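Local coordinates for Sts-2 protein (Mus musculus, PDB 3D4I) that displays acid-dependent phosphatase activity in its histidine phosphatase domain and probably interferes with CBL-mediated down-regulation of activated receptor tyrosine kinases, at residues 49-54 / 64-69; 73-78 / 101-106; 141-146 / 161-166; 124-129 / 134-139. All coordinates share one frame; numbering follows the deposited sequence.

Interaction 1: residues 49-54 / 64-69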
loop_
_atom_site.group_PDB
_atom_site.type_symbol
_atom_site.label_atom_id
_atom_site.label_comp_id
_atom_site.label_asym_id
_atom_site.label_seq_id
_atom_site.Cartn_x
_atom_site.Cartn_y
_atom_site.Cartn_z
ATOM N N ARG A 49 -6.234 1.612 -11.756
ATOM C CA ARG A 49 -7.601 1.787 -12.260
ATOM C C ARG A 49 -7.621 2.160 -13.728
ATOM O O ARG A 49 -8.488 1.723 -14.476
ATOM C CB ARG A 49 -8.358 2.832 -11.409
ATOM C CG ARG A 49 -9.482 2.257 -10.531
ATOM C CD ARG A 49 -9.945 3.295 -9.491
ATOM N NE ARG A 49 -11.396 3.355 -9.300
ATOM C CZ ARG A 49 -12.016 4.328 -8.620
ATOM N NH1 ARG A 49 -11.308 5.314 -8.066
ATOM N NH2 ARG A 49 -13.345 4.334 -8.496
ATOM N N SER A 50 -6.642 2.955 -14.151
ATOM C CA SER A 50 -6.557 3.405 -15.536
ATOM C C SER A 50 -5.118 3.683 -15.936
ATOM O O SER A 50 -4.240 3.809 -15.076
ATOM C CB SER A 50 -7.392 4.679 -15.736
ATOM O OG SER A 50 -6.775 5.782 -15.093
ATOM N N LEU A 51 -4.896 3.742 -17.244
ATOM C CA LEU A 51 -3.666 4.256 -17.831
ATOM C C LEU A 51 -3.926 5.633 -18.461
ATOM O O LEU A 51 -5.034 5.877 -18.983
ATOM C CB LEU A 51 -3.118 3.303 -18.892
ATOM C CG LEU A 51 -2.805 1.863 -18.484
ATOM C CD1 LEU A 51 -2.301 1.049 -19.684
ATOM C CD2 LEU A 51 -1.793 1.846 -17.347
ATOM N N PRO A 52 -2.921 6.534 -18.405
ATOM C CA PRO A 52 -2.993 7.855 -19.040
ATOM C C PRO A 52 -3.252 7.765 -20.528
ATOM O O PRO A 52 -2.751 6.849 -21.179
ATOM C CB PRO A 52 -1.589 8.434 -18.830
ATOM C CG PRO A 52 -1.011 7.706 -17.696
ATOM C CD PRO A 52 -1.646 6.340 -17.680
ATOM N N ARG A 53 -4.021 8.718 -21.060
ATOM C CA ARG A 53 -4.169 8.869 -22.513
ATOM C C ARG A 53 -2.791 9.068 -23.116
ATOM O O ARG A 53 -2.008 9.898 -22.641
ATOM C CB ARG A 53 -5.083 10.048 -22.868
ATOM C CG ARG A 53 -6.547 9.674 -23.101
ATOM C CD ARG A 53 -6.804 9.277 -24.560
ATOM N NE ARG A 53 -8.152 8.740 -24.776
ATOM C CZ ARG A 53 -8.522 7.491 -24.489
ATOM N NH1 ARG A 53 -7.652 6.637 -23.953
ATOM N NH2 ARG A 53 -9.767 7.093 -24.727
ATOM N N ARG A 54 -2.491 8.286 -24.142
ATOM C CA ARG A 54 -1.134 8.204 -24.660
ATOM C C ARG A 54 -1.130 8.295 -26.177
ATOM O O ARG A 54 -2.158 8.064 -26.835
ATOM C CB ARG A 54 -0.459 6.901 -24.174
ATOM C CG ARG A 54 1.068 6.853 -24.323
ATOM C CD ARG A 54 1.765 6.044 -23.200
ATOM N NE ARG A 54 3.222 6.102 -23.308
ATOM C CZ ARG A 54 4.097 5.835 -22.328
ATOM N NH1 ARG A 54 3.701 5.495 -21.108
ATOM N NH2 ARG A 54 5.392 5.935 -22.572
ATOM N N ASP A 64 7.647 1.745 -20.434
ATOM C CA ASP A 64 7.429 2.909 -19.580
ATOM C C ASP A 64 6.241 2.592 -18.688
ATOM O O ASP A 64 5.198 3.211 -18.792
ATOM C CB ASP A 64 7.184 4.161 -20.438
ATOM C CG ASP A 64 7.106 5.450 -19.612
ATOM O OD1 ASP A 64 7.794 5.577 -18.558
ATOM O OD2 ASP A 64 6.351 6.344 -20.028
ATOM N N PRO A 65 6.402 1.593 -17.810
ATOM C CA PRO A 65 5.256 1.090 -17.049
ATOM C C PRO A 65 4.787 2.029 -15.921
ATOM O O PRO A 65 5.601 2.797 -15.377
ATOM C CB PRO A 65 5.760 -0.250 -16.517
ATOM C CG PRO A 65 7.262 -0.012 -16.342
ATOM C CD PRO A 65 7.644 0.850 -17.513
ATOM N N PRO A 66 3.485 1.983 -15.585
ATOM C CA PRO A 66 2.945 2.794 -14.513
ATOM C C PRO A 66 3.236 2.229 -13.134
ATOM O O PRO A 66 3.698 1.091 -12.997
ATOM C CB PRO A 66 1.442 2.742 -14.779
ATOM C CG PRO A 66 1.227 1.376 -15.342
ATOM C CD PRO A 66 2.422 1.184 -16.239
ATOM N N LEU A 67 2.954 3.022 -12.112
ATOM C CA LEU A 67 2.991 2.520 -10.754
ATOM C C LEU A 67 1.878 1.492 -10.607
ATOM O O LEU A 67 0.824 1.644 -11.194
ATOM C CB LEU A 67 2.695 3.664 -9.784
ATOM C CG LEU A 67 3.786 4.721 -9.632
ATOM C CD1 LEU A 67 3.312 5.782 -8.640
ATOM C CD2 LEU A 67 5.046 4.072 -9.183
ATOM N N SER A 68 2.110 0.467 -9.816
ATOM C CA SER A 68 1.031 -0.430 -9.369
ATOM C C SER A 68 0.166 0.291 -8.365
ATOM O O SER A 68 0.529 1.384 -7.891
ATOM C CB SER A 68 1.636 -1.660 -8.710
ATOM O OG SER A 68 2.335 -1.265 -7.524
ATOM N N SER A 69 -0.974 -0.305 -8.012
ATOM C CA SER A 69 -1.802 0.235 -6.927
ATOM C C SER A 69 -0.996 0.388 -5.621
ATOM O O SER A 69 -1.140 1.376 -4.895
ATOM C CB SER A 69 -2.995 -0.694 -6.695
ATOM O OG SER A 69 -3.790 -0.730 -7.886
#
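R54 and D64 both swing CG away from their own backbone nitrogens (chi1 -164° and -173°), and a bend at chi2 of the arginine then brings its guanidinium against the aspartate. The two segments belong to the long loop after helix 29-32 of this histidine phosphatase domain, the second running into the start of helix 69-85 with S68 as N-cap, and the salt bridge ties the loop to itself. Toward R54 the carboxylate uses OD2 alone, which lies at the edge of the guanidinium, near its plane, while the carboxylate is turned 78° against that plane. The bond from R54 NH1 to D64 OD2 is weak, 3.0 Å long and bent; NH2 is nearer still, but its position is less certain. OD1 of D64 accepts from L98 N, which would help fix the carboxylate, and a cation-pi contact with F61 would do the same for the guanidinium. Farther along, R49 forms salt bridges to E80 and D84 of the second subunit. Between these polar ends the contact is apolar. The ring of P66, which is also touched by V21, W29, L98 and Q102, meets the branched end of L51, where CD2 of L51 lies 3.7 Å from CG of P66.

Interaction 2: residues 73-78 / 101-106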
loop_
_atom_site.group_PDB
_atom_site.type_symbol
_atom_site.label_atom_id
_atom_site.label_comp_id
_atom_site.label_asym_id
_atom_site.label_seq_id
_atom_site.Cartn_x
_atom_site.Cartn_y
_atom_site.Cartn_z
ATOM N N PHE A 73 -0.029 3.758 -3.370
ATOM C CA PHE A 73 -0.124 3.783 -1.906
ATOM C C PHE A 73 1.205 4.224 -1.256
ATOM O O PHE A 73 1.188 5.076 -0.364
ATOM C CB PHE A 73 -0.623 2.423 -1.353
ATOM C CG PHE A 73 0.061 1.982 -0.065
ATOM C CD1 PHE A 73 -0.296 2.553 1.171
ATOM C CD2 PHE A 73 1.043 0.996 -0.090
ATOM C CE1 PHE A 73 0.338 2.140 2.358
ATOM C CE2 PHE A 73 1.688 0.565 1.112
ATOM C CZ PHE A 73 1.327 1.160 2.325
ATOM N N GLN A 74 2.342 3.657 -1.698
ATOM C CA GLN A 74 3.633 4.014 -1.113
ATOM C C GLN A 74 3.932 5.506 -1.304
ATOM O O GLN A 74 4.360 6.172 -0.372
ATOM C CB GLN A 74 4.763 3.161 -1.698
ATOM C CG GLN A 74 4.562 1.645 -1.463
ATOM C CD GLN A 74 5.448 0.822 -2.369
ATOM O OE1 GLN A 74 5.831 1.268 -3.448
ATOM N NE2 GLN A 74 5.793 -0.368 -1.926
ATOM N N ALA A 75 3.674 6.019 -2.505
ATOM C CA ALA A 75 3.942 7.417 -2.836
ATOM C C ALA A 75 3.078 8.356 -2.002
ATOM O O ALA A 75 3.581 9.333 -1.425
ATOM C CB ALA A 75 3.707 7.661 -4.362
ATOM N N ARG A 76 1.794 8.030 -1.894
ATOM C CA ARG A 76 0.878 8.821 -1.074
ATOM C C ARG A 76 1.234 8.792 0.415
ATOM O O ARG A 76 1.127 9.820 1.122
ATOM C CB ARG A 76 -0.582 8.387 -1.315
ATOM C CG ARG A 76 -1.147 8.682 -2.743
ATOM C CD ARG A 76 -2.664 8.332 -2.818
ATOM N NE ARG A 76 -3.316 8.793 -4.065
ATOM C CZ ARG A 76 -4.329 8.181 -4.694
ATOM N NH1 ARG A 76 -4.838 7.032 -4.247
ATOM N NH2 ARG A 76 -4.846 8.734 -5.794
ATOM N N LEU A 77 1.637 7.622 0.913
ATOM C CA LEU A 77 2.029 7.480 2.322
ATOM C C LEU A 77 3.251 8.345 2.658
ATOM O O LEU A 77 3.287 9.037 3.690
ATOM C CB LEU A 77 2.314 6.004 2.663
ATOM C CG LEU A 77 2.352 5.611 4.149
ATOM C CD1 LEU A 77 0.925 5.665 4.742
ATOM C CD2 LEU A 77 2.945 4.237 4.279
ATOM N N ALA A 78 4.253 8.292 1.795
ATOM C CA ALA A 78 5.413 9.205 1.877
ATOM C C ALA A 78 5.038 10.700 1.835
ATOM O O ALA A 78 5.557 11.483 2.628
ATOM C CB ALA A 78 6.412 8.879 0.757
ATOM N N VAL A 101 7.202 10.453 -12.687
ATOM C CA VAL A 101 6.213 11.557 -12.701
ATOM C C VAL A 101 4.956 11.226 -11.838
ATOM O O VAL A 101 4.427 12.111 -11.135
ATOM C CB VAL A 101 5.826 12.030 -14.153
ATOM C CG1 VAL A 101 4.861 13.185 -14.102
ATOM C CG2 VAL A 101 7.050 12.481 -14.944
ATOM N N GLN A 102 4.506 9.967 -11.857
ATOM C CA GLN A 102 3.356 9.572 -11.017
ATOM C C GLN A 102 3.662 9.664 -9.515
ATOM O O GLN A 102 2.853 10.168 -8.714
ATOM C CB GLN A 102 2.861 8.167 -11.372
ATOM C CG GLN A 102 2.098 8.104 -12.717
ATOM C CD GLN A 102 1.731 6.684 -13.098
ATOM O OE1 GLN A 102 2.522 5.737 -12.920
ATOM N NE2 GLN A 102 0.529 6.528 -13.660
ATOM N N THR A 103 4.816 9.158 -9.149
ATOM C CA THR A 103 5.286 9.223 -7.750
ATOM C C THR A 103 5.308 10.696 -7.320
ATOM O O THR A 103 4.803 11.036 -6.241
ATOM C CB THR A 103 6.672 8.556 -7.572
ATOM O OG1 THR A 103 6.639 7.190 -7.987
ATOM C CG2 THR A 103 7.122 8.587 -6.076
ATOM N N ALA A 104 5.874 11.571 -8.169
ATOM C CA ALA A 104 5.922 12.999 -7.866
ATOM C C ALA A 104 4.526 13.584 -7.641
ATOM O O ALA A 104 4.306 14.290 -6.661
ATOM C CB ALA A 104 6.665 13.781 -8.973
ATOM N N LYS A 105 3.590 13.296 -8.551
ATOM C CA LYS A 105 2.216 13.793 -8.432
ATOM C C LYS A 105 1.570 13.345 -7.115
ATOM O O LYS A 105 0.976 14.146 -6.413
ATOM C CB LYS A 105 1.369 13.335 -9.639
ATOM C CG LYS A 105 -0.150 13.692 -9.570
ATOM C CD LYS A 105 -0.924 13.003 -10.733
ATOM C CE LYS A 105 -2.362 13.476 -10.896
ATOM N NZ LYS A 105 -3.037 12.628 -11.936
ATOM N N HIS A 106 1.692 12.061 -6.777
ATOM C CA HIS A 106 1.021 11.534 -5.569
ATOM C C HIS A 106 1.595 12.136 -4.276
ATOM O O HIS A 106 0.855 12.499 -3.359
ATOM C CB HIS A 106 1.074 9.996 -5.568
ATOM C CG HIS A 106 0.207 9.370 -6.614
ATOM N ND1 HIS A 106 -1.154 9.586 -6.684
ATOM C CD2 HIS A 106 0.507 8.522 -7.630
ATOM C CE1 HIS A 106 -1.652 8.907 -7.705
ATOM N NE2 HIS A 106 -0.662 8.262 -8.301
HETATM O O HOH W 1 -2.627 11.207 -4.647
#
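A75 packs between H106 and T103, the tight part of the contact. Its methyl group fits against the beta carbon of H106, A75 CB to H106 CB being 3.7 Å. The same methyl reaches the T103 methyl, with A75 CB 3.9 Å from T103 CG2. T103 CG2 stands anti to the backbone N (OG1 chi1 -58°), which leaves OG1 to bond R99 O within the helix and G18 N outside it. With alanine at this point the axes of the two short segments come within 8.4 Å, at a crossing angle of -40°. Helix 98-111 is the connection of a beta-alpha-beta crossover, joining parallel neighbours 89-94 and 119-121 of the central sheet of the histidine phosphatase fold; helix 69-85 uses F73 to stack on F73 of the second subunit. Toward solvent a water-mediated link takes over. R76 stretches out straight as far as NE, and its guanidinium stands almost perpendicular to the imidazole of H106. One water lies in the planes of both groups, at their edges, accepting from R76 NE at 2.6 Å and hydrogen-bonded to H106 ND1 at 3.0 Å.

Interaction 3: residues 141-146 / 161-166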
loop_
_atom_site.group_PDB
_atom_site.type_symbol
_atom_site.label_atom_id
_atom_site.label_comp_id
_atom_site.label_asym_id
_atom_site.label_seq_id
_atom_site.Cartn_x
_atom_site.Cartn_y
_atom_site.Cartn_z
ATOM N N LEU A 141 5.890 9.946 -22.271
ATOM C CA LEU A 141 4.783 10.877 -22.429
ATOM C C LEU A 141 5.332 12.281 -22.633
ATOM O O LEU A 141 6.284 12.687 -21.962
ATOM C CB LEU A 141 3.867 10.838 -21.205
ATOM C CG LEU A 141 2.772 9.787 -21.062
ATOM C CD1 LEU A 141 3.314 8.539 -20.415
ATOM C CD2 LEU A 141 1.653 10.373 -20.212
ATOM N N THR A 142 4.748 13.012 -23.587
ATOM C CA THR A 142 5.128 14.395 -23.813
ATOM C C THR A 142 4.547 15.196 -22.665
ATOM O O THR A 142 3.640 14.724 -21.976
ATOM C CB THR A 142 4.543 14.943 -25.154
ATOM O OG1 THR A 142 3.156 14.602 -25.222
ATOM C CG2 THR A 142 5.254 14.339 -26.349
ATOM N N LEU A 143 5.056 16.407 -22.463
ATOM C CA LEU A 143 4.523 17.304 -21.433
ATOM C C LEU A 143 3.039 17.628 -21.631
ATOM O O LEU A 143 2.282 17.771 -20.654
ATOM C CB LEU A 143 5.365 18.584 -21.357
ATOM C CG LEU A 143 6.869 18.381 -21.134
ATOM C CD1 LEU A 143 7.626 19.695 -21.087
ATOM C CD2 LEU A 143 7.148 17.585 -19.866
ATOM N N GLU A 144 2.620 17.718 -22.898
ATOM C CA GLU A 144 1.223 17.967 -23.239
ATOM C C GLU A 144 0.339 16.793 -22.835
ATOM O O GLU A 144 -0.723 16.988 -22.233
ATOM C CB GLU A 144 1.064 18.309 -24.737
ATOM C CG GLU A 144 1.687 19.650 -25.115
ATOM C CD GLU A 144 1.021 20.317 -26.318
ATOM O OE1 GLU A 144 0.568 19.595 -27.252
ATOM O OE2 GLU A 144 0.956 21.574 -26.325
ATOM N N GLU A 145 0.805 15.582 -23.144
ATOM C CA GLU A 145 0.141 14.343 -22.736
ATOM C C GLU A 145 0.035 14.212 -21.216
ATOM O O GLU A 145 -0.995 13.778 -20.699
ATOM C CB GLU A 145 0.854 13.122 -23.342
ATOM C CG GLU A 145 0.486 12.899 -24.810
ATOM C CD GLU A 145 1.414 11.947 -25.548
ATOM O OE1 GLU A 145 2.431 11.467 -24.984
ATOM O OE2 GLU A 145 1.122 11.687 -26.728
ATOM N N LEU A 146 1.095 14.594 -20.507
ATOM C CA LEU A 146 1.051 14.642 -19.047
ATOM C C LEU A 146 0.038 15.671 -18.526
ATOM O O LEU A 146 -0.714 15.360 -17.610
ATOM C CB LEU A 146 2.450 14.873 -18.454
ATOM C CG LEU A 146 3.436 13.701 -18.618
ATOM C CD1 LEU A 146 4.859 14.148 -18.326
ATOM C CD2 LEU A 146 3.052 12.511 -17.745
ATOM N N LEU A 161 19.336 18.360 -19.544
ATOM C CA LEU A 161 19.513 17.451 -20.661
ATOM C C LEU A 161 18.157 17.158 -21.304
ATOM O O LEU A 161 17.306 16.500 -20.695
ATOM C CB LEU A 161 20.214 16.154 -20.217
ATOM C CG LEU A 161 20.537 15.122 -21.311
ATOM C CD1 LEU A 161 21.725 15.539 -22.171
ATOM C CD2 LEU A 161 20.790 13.760 -20.672
ATOM N N PRO A 162 17.948 17.660 -22.538
ATOM C CA PRO A 162 16.745 17.347 -23.300
ATOM C C PRO A 162 16.609 15.846 -23.552
ATOM O O PRO A 162 17.613 15.151 -23.675
ATOM C CB PRO A 162 16.963 18.095 -24.619
ATOM C CG PRO A 162 17.949 19.192 -24.290
ATOM C CD PRO A 162 18.847 18.579 -23.264
ATOM N N ARG A 163 15.378 15.348 -23.622
ATOM C CA ARG A 163 15.167 13.902 -23.748
ATOM C C ARG A 163 15.851 13.285 -24.966
ATOM O O ARG A 163 16.435 12.213 -24.853
ATOM C CB ARG A 163 13.683 13.488 -23.638
ATOM C CG ARG A 163 12.683 14.053 -24.667
ATOM C CD ARG A 163 11.704 15.051 -24.030
ATOM N NE ARG A 163 10.772 14.458 -23.061
ATOM C CZ ARG A 163 10.327 15.050 -21.945
ATOM N NH1 ARG A 163 10.725 16.277 -21.592
ATOM N NH2 ARG A 163 9.477 14.396 -21.160
ATOM N N CYS A 164 15.839 13.976 -26.112
ATOM C CA CYS A 164 16.493 13.422 -27.299
ATOM C C CYS A 164 18.031 13.488 -27.226
ATOM O O CYS A 164 18.716 12.931 -28.084
ATOM C CB CYS A 164 15.939 14.037 -28.595
ATOM S SG CYS A 164 16.272 15.768 -28.750
ATOM N N SER A 165 18.567 14.125 -26.179
ATOM C CA SER A 165 20.018 14.150 -25.976
ATOM C C SER A 165 20.539 12.947 -25.167
ATOM O O SER A 165 21.754 12.713 -25.104
ATOM C CB SER A 165 20.463 15.476 -25.355
ATOM O OG SER A 165 19.906 16.563 -26.061
ATOM N N LEU A 166 19.617 12.184 -24.565
ATOM C CA LEU A 166 19.950 10.923 -23.911
ATOM C C LEU A 166 20.463 9.908 -24.925
ATOM O O LEU A 166 19.788 9.613 -25.918
ATOM C CB LEU A 166 18.736 10.347 -23.169
ATOM C CG LEU A 166 18.426 10.883 -21.768
ATOM C CD1 LEU A 166 17.012 10.499 -21.329
ATOM C CD2 LEU A 166 19.446 10.394 -20.754
#
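R163 reaches across to L141 and L143 with the end of its guanidinium, the one side chain of segment 161-166 to do so. This is peripheral packing in the histidine phosphatase domain: it joins the beginning of helix 143-148, which opens with a capping box, to the short 3-10 turn 163-165 ahead of helix 172-187. One part of the contact is loose van der Waals packing of a methyl against the guanidinium. CD2 of L143 lies 4.2 Å from NH2 of R163 and about equally far from NH1, in an oblique approach. Both residues also rest on V121 of the edge strand 119-121, while V153 and L155 pack against L143, so the arginine end lies beside a cluster of aliphatic side chains. The other part is polar: NH2 of R163 stands 3.7 Å from O of L141, too far for a hydrogen bond, though the charge may be mildly attracted to the carbonyl. R163 reaches this place through a folded chain, CG set between the backbone N and the carbonyl carbon (chi1 60°) with further bends at chi2 and chi3. Hydrogen bonds within each segment hold the two platforms in shape. On one side, S165 N donates to P162 O and L166 N to R163 O, closing the 3-10 turn. On the other, T142 and E145 exchange bonds: E145 N donates to OG1 of T142 at 3.3 Å, and the other carboxylate oxygen, E145 OE2, is hydrogen-bonded to S55 OG. The return bond is straighter, T142 N meeting E145 OE1 at 3.1 Å and 167°, from above the carboxylate plane.

Interaction 4: residues 124-129 / 134-139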
loop_
_atom_site.group_PDB
_atom_site.type_symbol
_atom_site.label_atom_id
_atom_site.label_comp_id
_atom_site.label_asym_id
_atom_site.label_seq_id
_atom_site.Cartn_x
_atom_site.Cartn_y
_atom_site.Cartn_z
ATOM N N GLY A 124 17.759 14.662 -17.492
ATOM C CA GLY A 124 19.108 14.485 -16.954
ATOM C C GLY A 124 19.167 13.624 -15.691
ATOM O O GLY A 124 20.250 13.180 -15.297
ATOM N N ILE A 125 18.013 13.360 -15.078
ATOM C CA ILE A 125 17.952 12.425 -13.937
ATOM C C ILE A 125 17.194 11.137 -14.277
ATOM O O ILE A 125 16.776 10.409 -13.382
ATOM C CB ILE A 125 17.391 13.094 -12.611
ATOM C CG1 ILE A 125 15.916 13.516 -12.770
ATOM C CG2 ILE A 125 18.328 14.249 -12.179
ATOM C CD1 ILE A 125 15.263 14.236 -11.523
ATOM N N PHE A 126 17.028 10.862 -15.582
ATOM C CA PHE A 126 16.512 9.576 -16.026
ATOM C C PHE A 126 17.490 8.455 -15.654
ATOM O O PHE A 126 18.653 8.714 -15.312
ATOM C CB PHE A 126 16.257 9.597 -17.534
ATOM C CG PHE A 126 15.606 8.343 -18.064
ATOM C CD1 PHE A 126 14.314 7.992 -17.680
ATOM C CD2 PHE A 126 16.278 7.538 -18.963
ATOM C CE1 PHE A 126 13.713 6.838 -18.168
ATOM C CE2 PHE A 126 15.693 6.386 -19.468
ATOM C CZ PHE A 126 14.391 6.043 -19.077
ATOM N N GLU A 127 17.013 7.213 -15.706
ATOM C CA GLU A 127 17.844 6.039 -15.464
ATOM C C GLU A 127 19.040 5.983 -16.418
ATOM O O GLU A 127 18.980 6.517 -17.527
ATOM C CB GLU A 127 16.956 4.776 -15.622
ATOM C CG GLU A 127 17.629 3.435 -15.350
ATOM C CD GLU A 127 18.063 3.295 -13.908
ATOM O OE1 GLU A 127 19.172 3.742 -13.594
ATOM O OE2 GLU A 127 17.287 2.739 -13.088
ATOM N N TRP A 128 20.135 5.361 -15.987
ATOM C CA TRP A 128 21.253 5.044 -16.883
ATOM C C TRP A 128 20.727 4.249 -18.074
ATOM O O TRP A 128 20.055 3.239 -17.874
ATOM C CB TRP A 128 22.305 4.225 -16.120
ATOM C CG TRP A 128 23.588 3.865 -16.893
ATOM C CD1 TRP A 128 24.067 4.443 -18.030
ATOM C CD2 TRP A 128 24.566 2.902 -16.495
ATOM N NE1 TRP A 128 25.268 3.869 -18.392
ATOM C CE2 TRP A 128 25.601 2.925 -17.457
ATOM C CE3 TRP A 128 24.662 2.003 -15.418
ATOM C CZ2 TRP A 128 26.706 2.061 -17.395
ATOM C CZ3 TRP A 128 25.786 1.150 -15.352
ATOM C CH2 TRP A 128 26.780 1.193 -16.326
ATOM N N MET A 129 21.042 4.695 -19.302
ATOM C CA MET A 129 20.466 4.104 -20.535
ATOM C C MET A 129 20.835 2.649 -20.737
ATOM O O MET A 129 20.117 1.910 -21.401
ATOM C CB MET A 129 20.862 4.922 -21.782
ATOM C CG MET A 129 20.322 6.357 -21.776
ATOM S SD MET A 129 18.528 6.392 -21.996
ATOM C CE MET A 129 18.446 5.859 -23.726
ATOM N N SER A 134 16.672 0.904 -25.794
ATOM C CA SER A 134 17.272 1.986 -26.591
ATOM C C SER A 134 16.250 3.003 -27.071
ATOM O O SER A 134 16.551 4.196 -27.148
ATOM C CB SER A 134 18.044 1.424 -27.781
ATOM O OG SER A 134 18.877 0.362 -27.355
ATOM N N LYS A 135 15.039 2.528 -27.365
ATOM C CA LYS A 135 13.958 3.385 -27.857
ATOM C C LYS A 135 13.098 3.959 -26.720
ATOM O O LYS A 135 12.076 4.602 -26.970
ATOM C CB LYS A 135 13.115 2.650 -28.919
ATOM C CG LYS A 135 12.374 1.398 -28.430
ATOM C CD LYS A 135 11.642 0.685 -29.584
ATOM C CE LYS A 135 10.272 0.140 -29.148
ATOM N NZ LYS A 135 9.230 1.214 -29.005
ATOM N N ALA A 136 13.533 3.749 -25.474
ATOM C CA ALA A 136 12.835 4.297 -24.299
ATOM C C ALA A 136 12.527 5.792 -24.403
ATOM O O ALA A 136 11.432 6.219 -24.051
ATOM C CB ALA A 136 13.617 4.015 -23.016
ATOM N N THR A 137 13.482 6.582 -24.893
ATOM C CA THR A 137 13.309 8.042 -24.909
ATOM C C THR A 137 12.320 8.520 -25.965
ATOM O O THR A 137 11.753 9.615 -25.843
ATOM C CB THR A 137 14.642 8.818 -25.057
ATOM O OG1 THR A 137 15.053 8.846 -26.433
ATOM C CG2 THR A 137 15.734 8.205 -24.176
ATOM N N LEU A 138 12.112 7.692 -26.986
ATOM C CA LEU A 138 11.157 7.985 -28.058
ATOM C C LEU A 138 9.730 7.754 -27.585
ATOM O O LEU A 138 8.773 8.031 -28.308
ATOM C CB LEU A 138 11.443 7.108 -29.289
ATOM C CG LEU A 138 12.876 7.148 -29.836
ATOM C CD1 LEU A 138 13.042 6.186 -31.011
ATOM C CD2 LEU A 138 13.288 8.576 -30.227
ATOM N N THR A 139 9.595 7.260 -26.361
ATOM C CA THR A 139 8.306 6.803 -25.892
ATOM C C THR A 139 7.868 7.376 -24.530
ATOM O O THR A 139 6.839 6.969 -23.994
ATOM C CB THR A 139 8.216 5.236 -25.991
ATOM O OG1 THR A 139 6.925 4.857 -26.480
ATOM C CG2 THR A 139 8.531 4.530 -24.659
#
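The ring of F126 approaches A136 obliquely, with its CZ atom 4.5 Å from CB of A136, and one of its faces is occupied by the neighbouring residue E127, whose CB sits over the ring centre. F140 meets F126 edge-to-face. The contact closes one long irregular loop of the histidine phosphatase domain, the connection from strand 119-121 to helix 143-148, and it is a buried one, made almost wholly by apolar groups. M129 carries the other half. Its chain folds twice, at chi2 and chi3 (both -70°), which brings the thioether end round toward segment 134-139. There it crosses the T137 side chain at about a right angle, SD of M129 standing 4.0 Å from CG2 of T137. The terminal methyl is nearer than the sulfur, with M129 CE 3.6 Å from T137 CG2. Polar bonds keep segment 124-129 in place from behind: R178 gathers the carbonyl oxygens of G124, F126 and E127, while E170 accepts from M129 N with its side-chain OE2 and from W128 NE1 with its backbone O. Segment 134-139 is itself tightened by T139 N bonding A136 O. E127 OE1 has two partners, S204 OG and a local one: W128 N donates to it at 3.0 Å, at a bent angle of 138°, through the anti lone pair of OE1.

How the interactions relate
Interactions 3 and 4 are neighbours, their centres about 10 Å apart, and T137 and F126 of interaction 4 both touch L166 of interaction 3. Interaction 4 is the buried one, built from methyl, thioether and ring contacts; interaction 3 is partly buried and rests on one arginine making distant contacts. Interaction 2 lies nearest the centre of the chain. Interaction 1 abuts helix 98-111, which carries one side of interaction 2, with L67 N probably bonding Q102 OE1, and both reach the second subunit. Their chemistry differs: a loop held by a salt bridge and a proline-leucine contact in 49-54/64-69, closely packed small side chains beside a bridging water in 73-78/101-106.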